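Local coordinates for piwi domain-containing protein (Vanderwaltozyma polyspora, PDB 5THE) that probably binds guide RNA as the C-terminal lobe of a budding yeast Argonaute, a family whose members can cleave RNA targets matched to their guide, at residues A[11-19]-A[27-35]; A[275-286]-A[302-313]. All coordinates share one frame; numbering follows the deposited sequence.

Interaction 1: residues A[11-19]-A[27-35]; sequences YGTKGTKVD and VPSRILDAP
Arg-30 lays its side chain along the 12-14 backbone, and every step of it meets main-chain atoms. Its CB sits 3.2 Å from Lys-14 O, and CG stays beside the same oxygen. At CD, 3.3 Å from Lys-14 O, the chain bends (chi3 -69°) and swings the guanidinium flat against the Gly-12/Thr-13 peptide. NE comes to 3.5 Å from Gly-12 O, but at a poor angle, so this is contact and not a bond. CZ has Gly-12 C directly over the centre of its plane at 3.5 Å. Arg-30 NH1 donates to Lys-14 O at 2.9 Å (159° at the hydrogen); the oxygen lies at the edge of the guanidinium and in its plane, and the donor in turn sits in the carbonyl plane, on a lone pair. NH2 passes close to Gly-12 CA, where a side chain would collide with it, and ends on Asp-426 in a salt bridge and on Gln-469 in a hydrogen bond. Asp-426 also accepts from Gly-12 N, so one carboxylate serves both segments.

The arginine rises from an antiparallel beta hairpin, strands 16-22 and 25-31, in which Thr-16 faces Ile-31 and Val-18 faces Ser-29 as hydrogen-bonded pairs. Val-18 O takes two donors from one residue, Ser-29 N at 2.8 Å and Ser-29 OG at 2.7 Å, reaching it from opposite faces of the carbonyl plane. The hydroxyl gets there because OG lies between backbone N and carbonyl carbon (chi1 80°). On that side of the hairpin Val-18 CG1 meets Ile-31 CD1 at 3.8 Å, and Val-413 of strand 410-415 packs against both side chains. On the side that carries Arg-30, Asp-19 sets OD1 against Pro-28 CA and CB while OD2 forms a salt bridge with Arg-26.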
loop_
_atom_site.group_PDB
_atom_site.type_symbol
_atom_site.label_atom_id
_atom_site.label_comp_id
_atom_site.label_asym_id
_atom_site.label_seq_id
_atom_site.Cartn_x
_atom_site.Cartn_y
_atom_site.Cartn_z
ATOM N N TYR A 11 -27.027 1.610 -9.998
ATOM C CA TYR A 11 -25.925 1.446 -10.928
ATOM C C TYR A 11 -25.253 2.800 -11.104
ATOM O O TYR A 11 -25.865 3.843 -10.886
ATOM C CB TYR A 11 -26.414 0.912 -12.290
ATOM C CG TYR A 11 -26.949 -0.497 -12.219
ATOM C CD1 TYR A 11 -26.097 -1.586 -12.328
ATOM C CD2 TYR A 11 -28.303 -0.738 -12.017
ATOM C CE1 TYR A 11 -26.579 -2.876 -12.257
ATOM C CE2 TYR A 11 -28.793 -2.026 -11.954
ATOM C CZ TYR A 11 -27.931 -3.081 -12.078
ATOM O OH TYR A 11 -28.420 -4.354 -11.999
ATOM N N GLY A 12 -23.987 2.787 -11.509
ATOM C CA GLY A 12 -23.306 4.035 -11.781
ATOM C C GLY A 12 -23.783 4.690 -13.066
ATOM O O GLY A 12 -24.328 4.058 -13.977
ATOM N N THR A 13 -23.551 5.997 -13.148
ATOM C CA THR A 13 -24.000 6.789 -14.289
ATOM C C THR A 13 -22.913 7.631 -14.925
ATOM O O THR A 13 -23.098 8.077 -16.065
ATOM C CB THR A 13 -25.146 7.743 -13.891
ATOM O OG1 THR A 13 -24.640 8.764 -13.022
ATOM C CG2 THR A 13 -26.308 6.996 -13.195
ATOM N N LYS A 14 -21.810 7.892 -14.233
ATOM C CA LYS A 14 -20.848 8.883 -14.692
ATOM C C LYS A 14 -19.854 8.289 -15.686
ATOM O O LYS A 14 -19.662 7.076 -15.769
ATOM C CB LYS A 14 -20.101 9.472 -13.501
ATOM C CG LYS A 14 -21.021 10.276 -12.591
ATOM C CD LYS A 14 -20.262 10.871 -11.431
ATOM C CE LYS A 14 -21.177 11.750 -10.587
ATOM N NZ LYS A 14 -20.453 12.315 -9.410
ATOM N N GLY A 15 -19.217 9.174 -16.447
ATOM C CA GLY A 15 -18.094 8.807 -17.283
ATOM C C GLY A 15 -18.466 8.657 -18.751
ATOM O O GLY A 15 -19.631 8.728 -19.157
ATOM N N THR A 16 -17.429 8.449 -19.553
ATOM C CA THR A 16 -17.590 8.226 -20.984
ATOM C C THR A 16 -18.149 6.835 -21.247
ATOM O O THR A 16 -17.547 5.835 -20.846
ATOM C CB THR A 16 -16.248 8.391 -21.681
ATOM O OG1 THR A 16 -15.832 9.752 -21.562
ATOM C CG2 THR A 16 -16.362 8.004 -23.156
ATOM N N LYS A 17 -19.273 6.768 -21.958
ATOM C CA LYS A 17 -19.885 5.486 -22.280
ATOM C C LYS A 17 -19.230 4.891 -23.519
ATOM O O LYS A 17 -19.082 5.575 -24.542
ATOM C CB LYS A 17 -21.385 5.652 -22.523
ATOM C CG LYS A 17 -22.141 6.392 -21.443
ATOM C CD LYS A 17 -23.624 6.025 -21.527
ATOM C CE LYS A 17 -24.525 7.141 -21.030
ATOM N NZ LYS A 17 -24.236 7.531 -19.621
ATOM N N VAL A 18 -18.839 3.621 -23.426
ATOM C CA VAL A 18 -18.349 2.876 -24.584
ATOM C C VAL A 18 -18.506 1.389 -24.289
ATOM O O VAL A 18 -18.285 0.937 -23.162
ATOM C CB VAL A 18 -16.885 3.246 -24.929
ATOM C CG1 VAL A 18 -15.919 2.761 -23.858
ATOM C CG2 VAL A 18 -16.501 2.694 -26.308
ATOM N N ASP A 19 -18.908 0.633 -25.303
ATOM C CA ASP A 19 -18.945 -0.815 -25.173
ATOM C C ASP A 19 -17.534 -1.385 -25.219
ATOM O O ASP A 19 -16.642 -0.845 -25.878
ATOM C CB ASP A 19 -19.778 -1.454 -26.285
ATOM C CG ASP A 19 -21.270 -1.295 -26.073
ATOM O OD1 ASP A 19 -21.686 -0.762 -25.023
ATOM O OD2 ASP A 19 -22.029 -1.713 -26.972
ATOM N N VAL A 27 -20.183 -5.657 -23.751
ATOM C CA VAL A 27 -20.773 -5.136 -22.518
ATOM C C VAL A 27 -20.564 -3.626 -22.463
ATOM O O VAL A 27 -19.566 -3.095 -22.965
ATOM C CB VAL A 27 -20.155 -5.821 -21.261
ATOM C CG1 VAL A 27 -18.778 -5.276 -20.933
ATOM C CG2 VAL A 27 -21.068 -5.743 -20.050
ATOM N N PRO A 28 -21.537 -2.893 -21.909
ATOM C CA PRO A 28 -21.344 -1.447 -21.761
ATOM C C PRO A 28 -20.351 -1.154 -20.647
ATOM O O PRO A 28 -20.347 -1.812 -19.602
ATOM C CB PRO A 28 -22.746 -0.920 -21.420
ATOM C CG PRO A 28 -23.380 -2.041 -20.729
ATOM C CD PRO A 28 -22.859 -3.303 -21.402
ATOM N N SER A 29 -19.497 -0.170 -20.886
ATOM C CA SER A 29 -18.609 0.324 -19.851
ATOM C C SER A 29 -18.732 1.834 -19.771
ATOM O O SER A 29 -19.174 2.497 -20.712
ATOM C CB SER A 29 -17.144 -0.056 -20.124
ATOM O OG SER A 29 -16.581 0.828 -21.077
ATOM N N ARG A 30 -18.307 2.375 -18.640
ATOM C CA ARG A 30 -18.102 3.807 -18.500
ATOM C C ARG A 30 -16.661 4.045 -18.074
ATOM O O ARG A 30 -16.099 3.268 -17.301
ATOM C CB ARG A 30 -19.084 4.419 -17.491
ATOM C CG ARG A 30 -20.539 4.297 -17.921
ATOM C CD ARG A 30 -21.491 4.557 -16.757
ATOM N NE ARG A 30 -21.423 3.483 -15.770
ATOM C CZ ARG A 30 -20.820 3.582 -14.589
ATOM N NH1 ARG A 30 -20.237 4.725 -14.246
ATOM N NH2 ARG A 30 -20.794 2.536 -13.757
ATOM N N ILE A 31 -16.048 5.088 -18.603
ATOM C CA ILE A 31 -14.680 5.424 -18.235
ATOM C C ILE A 31 -14.755 6.638 -17.320
ATOM O O ILE A 31 -15.190 7.720 -17.744
ATOM C CB ILE A 31 -13.810 5.676 -19.471
ATOM C CG1 ILE A 31 -13.847 4.446 -20.369
ATOM C CG2 ILE A 31 -12.363 5.982 -19.078
ATOM C CD1 ILE A 31 -13.361 4.717 -21.775
ATOM N N LEU A 32 -14.369 6.447 -16.059
ATOM C CA LEU A 32 -14.326 7.525 -15.085
ATOM C C LEU A 32 -13.103 8.415 -15.299
ATOM O O LEU A 32 -12.039 7.962 -15.727
ATOM C CB LEU A 32 -14.308 6.962 -13.661
ATOM C CG LEU A 32 -15.526 6.128 -13.251
ATOM C CD1 LEU A 32 -15.474 5.761 -11.774
ATOM C CD2 LEU A 32 -16.825 6.871 -13.562
ATOM N N ASP A 33 -13.267 9.699 -14.997
ATOM C CA ASP A 33 -12.148 10.618 -15.087
ATOM C C ASP A 33 -11.141 10.352 -13.968
ATOM O O ASP A 33 -11.484 9.846 -12.901
ATOM C CB ASP A 33 -12.643 12.064 -15.031
ATOM C CG ASP A 33 -13.519 12.425 -16.216
ATOM O OD1 ASP A 33 -13.275 11.908 -17.334
ATOM O OD2 ASP A 33 -14.465 13.216 -16.032
ATOM N N ALA A 34 -9.880 10.673 -14.241
ATOM C CA ALA A 34 -8.865 10.613 -13.209
ATOM C C ALA A 34 -9.072 11.763 -12.232
ATOM O O ALA A 34 -9.613 12.802 -12.602
ATOM C CB ALA A 34 -7.469 10.708 -13.818
ATOM N N PRO A 35 -8.660 11.605 -10.979
ATOM C CA PRO A 35 -8.590 12.768 -10.093
ATOM C C PRO A 35 -7.422 13.648 -10.496
ATOM O O PRO A 35 -6.532 13.260 -11.261
ATOM C CB PRO A 35 -8.370 12.166 -8.705
ATOM C CG PRO A 35 -7.617 10.870 -8.994
ATOM C CD PRO A 35 -8.196 10.371 -10.319
#

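Interaction 2: residues A[275-286]-A[302-313]; sequences HYPEKDQNSIAS and YMLQDGPGEEII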
loop_
_atom_site.group_PDB
_atom_site.type_symbol
_atom_site.label_atom_id
_atom_site.label_comp_id
_atom_site.label_asym_id
_atom_site.label_seq_id
_atom_site.Cartn_x
_atom_site.Cartn_y
_atom_site.Cartn_z
ATOM N N HIS A 275 -1.670 -16.588 3.708
ATOM C CA HIS A 275 -1.748 -17.914 4.292
ATOM C C HIS A 275 -0.411 -18.623 4.191
ATOM O O HIS A 275 0.392 -18.345 3.293
ATOM C CB HIS A 275 -2.826 -18.736 3.613
ATOM C CG HIS A 275 -4.166 -18.083 3.649
ATOM N ND1 HIS A 275 -4.888 -17.942 4.814
ATOM C CD2 HIS A 275 -4.908 -17.512 2.670
ATOM C CE1 HIS A 275 -6.021 -17.315 4.552
ATOM N NE2 HIS A 275 -6.060 -17.048 3.258
ATOM N N TYR A 276 -0.197 -19.534 5.135
ATOM C CA TYR A 276 0.959 -20.422 5.158
ATOM C C TYR A 276 2.276 -19.677 4.935
ATOM O O TYR A 276 2.953 -19.884 3.922
ATOM C CB TYR A 276 0.782 -21.543 4.142
ATOM C CG TYR A 276 -0.518 -22.292 4.363
ATOM C CD1 TYR A 276 -0.723 -23.032 5.527
ATOM C CD2 TYR A 276 -1.554 -22.230 3.432
ATOM C CE1 TYR A 276 -1.914 -23.706 5.752
ATOM C CE2 TYR A 276 -2.752 -22.909 3.648
ATOM C CZ TYR A 276 -2.923 -23.643 4.808
ATOM O OH TYR A 276 -4.106 -24.306 5.038
ATOM N N PRO A 277 2.663 -18.786 5.853
ATOM C CA PRO A 277 3.983 -18.150 5.727
ATOM C C PRO A 277 5.107 -19.166 5.771
ATOM O O PRO A 277 6.166 -18.959 5.160
ATOM C CB PRO A 277 4.025 -17.184 6.921
ATOM C CG PRO A 277 3.048 -17.744 7.910
ATOM C CD PRO A 277 1.957 -18.368 7.081
ATOM N N GLU A 278 4.900 -20.257 6.498
ATOM C CA GLU A 278 5.623 -21.507 6.356
ATOM C C GLU A 278 4.578 -22.611 6.271
ATOM O O GLU A 278 3.379 -22.358 6.417
ATOM C CB GLU A 278 6.593 -21.739 7.519
ATOM C CG GLU A 278 7.689 -20.694 7.647
ATOM C CD GLU A 278 8.734 -20.826 6.571
ATOM O OE1 GLU A 278 8.667 -21.804 5.800
ATOM O OE2 GLU A 278 9.637 -19.968 6.508
ATOM N N LYS A 279 5.021 -23.843 6.040
ATOM C CA LYS A 279 4.070 -24.920 5.816
ATOM C C LYS A 279 3.283 -25.194 7.090
ATOM O O LYS A 279 3.853 -25.260 8.184
ATOM C CB LYS A 279 4.785 -26.183 5.336
ATOM C CG LYS A 279 3.880 -27.115 4.556
ATOM C CD LYS A 279 3.767 -28.489 5.201
ATOM C CE LYS A 279 5.017 -29.333 4.996
ATOM N NZ LYS A 279 4.850 -30.713 5.553
ATOM N N ASP A 280 1.960 -25.300 6.944
ATOM C CA ASP A 280 1.024 -25.613 8.020
ATOM C C ASP A 280 0.938 -24.526 9.084
ATOM O O ASP A 280 0.434 -24.775 10.183
ATOM C CB ASP A 280 1.368 -26.959 8.669
ATOM C CG ASP A 280 1.333 -28.105 7.677
ATOM O OD1 ASP A 280 0.490 -28.075 6.753
ATOM O OD2 ASP A 280 2.157 -29.030 7.817
ATOM N N GLN A 281 1.393 -23.313 8.796
ATOM C CA GLN A 281 1.404 -22.274 9.813
ATOM C C GLN A 281 0.157 -21.402 9.719
ATOM O O GLN A 281 -0.532 -21.361 8.695
ATOM C CB GLN A 281 2.674 -21.428 9.705
ATOM C CG GLN A 281 3.925 -22.230 10.031
ATOM C CD GLN A 281 3.773 -23.006 11.333
ATOM O OE1 GLN A 281 3.581 -22.420 12.405
ATOM N NE2 GLN A 281 3.836 -24.327 11.240
ATOM N N ASN A 282 -0.149 -20.741 10.834
ATOM C CA ASN A 282 -1.311 -19.872 10.917
ATOM C C ASN A 282 -1.197 -18.744 9.902
ATOM O O ASN A 282 -0.103 -18.331 9.512
ATOM C CB ASN A 282 -1.450 -19.285 12.325
ATOM C CG ASN A 282 -1.899 -20.311 13.360
ATOM O OD1 ASN A 282 -2.014 -21.502 13.069
ATOM N ND2 ASN A 282 -2.158 -19.840 14.578
ATOM N N SER A 283 -2.344 -18.247 9.475
ATOM C CA SER A 283 -2.366 -17.139 8.543
ATOM C C SER A 283 -2.008 -15.825 9.252
ATOM O O SER A 283 -1.987 -15.724 10.485
ATOM C CB SER A 283 -3.738 -17.065 7.876
ATOM O OG SER A 283 -3.993 -18.279 7.206
ATOM N N ILE A 284 -1.720 -14.806 8.444
ATOM C CA ILE A 284 -1.334 -13.482 8.922
ATOM C C ILE A 284 -2.315 -12.474 8.348
ATOM O O ILE A 284 -2.583 -12.490 7.144
ATOM C CB ILE A 284 0.110 -13.130 8.514
ATOM C CG1 ILE A 284 1.078 -14.139 9.109
ATOM C CG2 ILE A 284 0.470 -11.697 8.950
ATOM C CD1 ILE A 284 2.533 -13.935 8.733
ATOM N N ALA A 285 -2.849 -11.606 9.207
ATOM C CA ALA A 285 -3.752 -10.540 8.803
ATOM C C ALA A 285 -3.107 -9.194 9.097
ATOM O O ALA A 285 -2.314 -9.066 10.033
ATOM C CB ALA A 285 -5.110 -10.625 9.534
ATOM N N SER A 286 -3.447 -8.198 8.284
ATOM C CA SER A 286 -2.965 -6.842 8.476
ATOM C C SER A 286 -4.134 -5.876 8.339
ATOM O O SER A 286 -5.151 -6.183 7.720
ATOM C CB SER A 286 -1.858 -6.488 7.476
ATOM O OG SER A 286 -2.396 -6.423 6.172
ATOM N N TYR A 302 -0.342 -5.719 12.211
ATOM C CA TYR A 302 -0.569 -7.085 11.763
ATOM C C TYR A 302 -0.760 -7.978 12.987
ATOM O O TYR A 302 -0.387 -7.618 14.104
ATOM C CB TYR A 302 0.598 -7.615 10.908
ATOM C CG TYR A 302 1.905 -7.524 11.640
ATOM C CD1 TYR A 302 2.244 -8.457 12.629
ATOM C CD2 TYR A 302 2.793 -6.495 11.372
ATOM C CE1 TYR A 302 3.433 -8.350 13.330
ATOM C CE2 TYR A 302 3.980 -6.385 12.063
ATOM C CZ TYR A 302 4.298 -7.305 13.036
ATOM O OH TYR A 302 5.493 -7.165 13.707
ATOM N N MET A 303 -1.324 -9.160 12.763
ATOM C CA MET A 303 -1.405 -10.155 13.820
ATOM C C MET A 303 -1.438 -11.538 13.192
ATOM O O MET A 303 -1.799 -11.707 12.022
ATOM C CB MET A 303 -2.636 -9.949 14.708
ATOM C CG MET A 303 -3.935 -10.087 13.949
ATOM S SD MET A 303 -5.321 -9.743 15.036
ATOM C CE MET A 303 -6.664 -9.931 13.908
ATOM N N LEU A 304 -1.027 -12.521 13.980
ATOM C CA LEU A 304 -1.114 -13.912 13.569
ATOM C C LEU A 304 -2.548 -14.385 13.757
ATOM O O LEU A 304 -3.146 -14.139 14.806
ATOM C CB LEU A 304 -0.157 -14.766 14.400
ATOM C CG LEU A 304 0.108 -16.162 13.850
ATOM C CD1 LEU A 304 0.827 -16.074 12.511
ATOM C CD2 LEU A 304 0.921 -16.972 14.846
ATOM N N GLN A 305 -3.105 -15.041 12.742
ATOM C CA GLN A 305 -4.447 -15.597 12.869
ATOM C C GLN A 305 -4.432 -16.802 13.807
ATOM O O GLN A 305 -3.381 -17.282 14.239
ATOM C CB GLN A 305 -4.991 -16.011 11.506
ATOM C CG GLN A 305 -5.271 -14.854 10.565
ATOM C CD GLN A 305 -6.698 -14.373 10.683
ATOM O OE1 GLN A 305 -7.034 -13.596 11.583
ATOM N NE2 GLN A 305 -7.555 -14.841 9.782
ATOM N N ASP A 306 -5.630 -17.335 14.073
ATOM C CA ASP A 306 -5.810 -18.409 15.042
ATOM C C ASP A 306 -5.456 -19.786 14.499
ATOM O O ASP A 306 -5.149 -20.679 15.290
ATOM C CB ASP A 306 -7.256 -18.422 15.540
ATOM C CG ASP A 306 -7.552 -17.280 16.488
ATOM O OD1 ASP A 306 -6.616 -16.825 17.171
ATOM O OD2 ASP A 306 -8.719 -16.838 16.555
ATOM N N GLY A 307 -5.495 -19.984 13.182
ATOM C CA GLY A 307 -5.225 -21.277 12.599
ATOM C C GLY A 307 -4.755 -21.168 11.165
ATOM O O GLY A 307 -4.726 -20.080 10.575
ATOM N N PRO A 308 -4.379 -22.300 10.572
ATOM C CA PRO A 308 -3.882 -22.291 9.192
ATOM C C PRO A 308 -5.007 -22.146 8.182
ATOM O O PRO A 308 -6.125 -22.625 8.387
ATOM C CB PRO A 308 -3.203 -23.661 9.058
ATOM C CG PRO A 308 -3.975 -24.532 9.990
ATOM C CD PRO A 308 -4.379 -23.655 11.152
ATOM N N GLY A 309 -4.687 -21.484 7.071
ATOM C CA GLY A 309 -5.683 -21.236 6.041
ATOM C C GLY A 309 -6.926 -20.527 6.539
ATOM O O GLY A 309 -8.016 -20.730 5.987
ATOM N N GLU A 310 -6.800 -19.705 7.572
ATOM C CA GLU A 310 -7.963 -19.023 8.133
ATOM C C GLU A 310 -8.158 -17.706 7.393
ATOM O O GLU A 310 -7.345 -16.786 7.522
ATOM C CB GLU A 310 -7.810 -18.801 9.634
ATOM C CG GLU A 310 -8.927 -17.942 10.195
ATOM C CD GLU A 310 -9.136 -18.143 11.673
ATOM O OE1 GLU A 310 -8.567 -19.113 12.218
ATOM O OE2 GLU A 310 -9.869 -17.333 12.288
ATOM N N GLU A 311 -9.248 -17.615 6.636
ATOM C CA GLU A 311 -9.506 -16.452 5.792
ATOM C C GLU A 311 -10.183 -15.304 6.530
ATOM O O GLU A 311 -9.951 -14.142 6.183
ATOM C CB GLU A 311 -10.370 -16.846 4.595
ATOM C CG GLU A 311 -9.821 -17.991 3.763
ATOM C CD GLU A 311 -10.517 -18.107 2.419
ATOM O OE1 GLU A 311 -10.127 -17.381 1.477
ATOM O OE2 GLU A 311 -11.468 -18.912 2.311
ATOM N N ILE A 312 -11.009 -15.586 7.534
ATOM C CA ILE A 312 -11.750 -14.542 8.239
ATOM C C ILE A 312 -10.879 -13.989 9.359
ATOM O O ILE A 312 -10.312 -14.751 10.157
ATOM C CB ILE A 312 -13.085 -15.078 8.785
ATOM C CG1 ILE A 312 -13.961 -15.600 7.647
ATOM C CG2 ILE A 312 -13.818 -14.000 9.548
ATOM C CD1 ILE A 312 -14.190 -14.592 6.549
ATOM N N ILE A 313 -10.747 -12.663 9.403
ATOM C CA ILE A 313 -9.981 -12.003 10.456
ATOM C C ILE A 313 -10.876 -11.849 11.677
ATOM O O ILE A 313 -11.534 -10.813 11.850
ATOM C CB ILE A 313 -9.446 -10.623 10.023
ATOM C CG1 ILE A 313 -8.879 -10.655 8.604
ATOM C CG2 ILE A 313 -8.405 -10.164 10.996
ATOM C CD1 ILE A 313 -8.610 -9.241 8.002
HETATM O O HOH W 1 -8.873 -15.351 2.110
HETATM O O HOH W 2 -2.185 -20.200 6.923
#
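Ala-285 offers a shallow seat on the hairpin of strands 282-289 and 300-305, and Ile-313 fills it, CG2 landing 3.6 Å from Ala-285 CB. At the far end Pro-308 is the bump: its CB presses on Tyr-276 CE1 at 3.5 Å. Asn-282 pushes its amide into the bend at 305-307, with CB 3.8 Å from Leu-304 CG and ND2 making a weak bond to Gln-305 O.

After the corner at 306-307 the chain loops back over Ser-283, and Gln-305 fills the inside of the loop. Bent at chi2 (-92°), it lays CB and CG against Ser-283 O and sends NE2 to Glu-310 O (3.0 Å) and Ile-312 O (2.8 Å), lying above both carbonyl planes. A leucine here has no such donor, and the 310-312 backbone, its two carbonyls left without this mate, would probably be freer to shift.

His-275 brings its ring edge to the same loop, CE1 beside Glu-310 O, while ND1 shares a 2.6 Å hydrogen bond with Ser-283 OG. A water joins that hydroxyl to Tyr-276 N, Gln-281 O and Gly-309 N. Together these bonds suggest that polar links to main-chain groups, more than greasy packing, hold the course of this Piwi-domain loop.

Interactions 1 and 2 are each built on an antiparallel beta hairpin, and they follow one another along the chain. Their centres lie 38 Å apart and their nearest atoms about 24 Å, so neither touches the other. What joins them is a relay of strand pairings: from 25-31 through 423-425, 435-440, 452-459, 383-389, 339-344 and 264-274 to 282-289. Interaction 2 falls within the Piwi region, of the RNase H clan; interaction 1 sits at the other end of that relay, on a hairpin from near the start of the chain. The nearest atoms of each stay clear of the bound nucleic acid, about 14 Å for interaction 1 and about 12 Å for interaction 2.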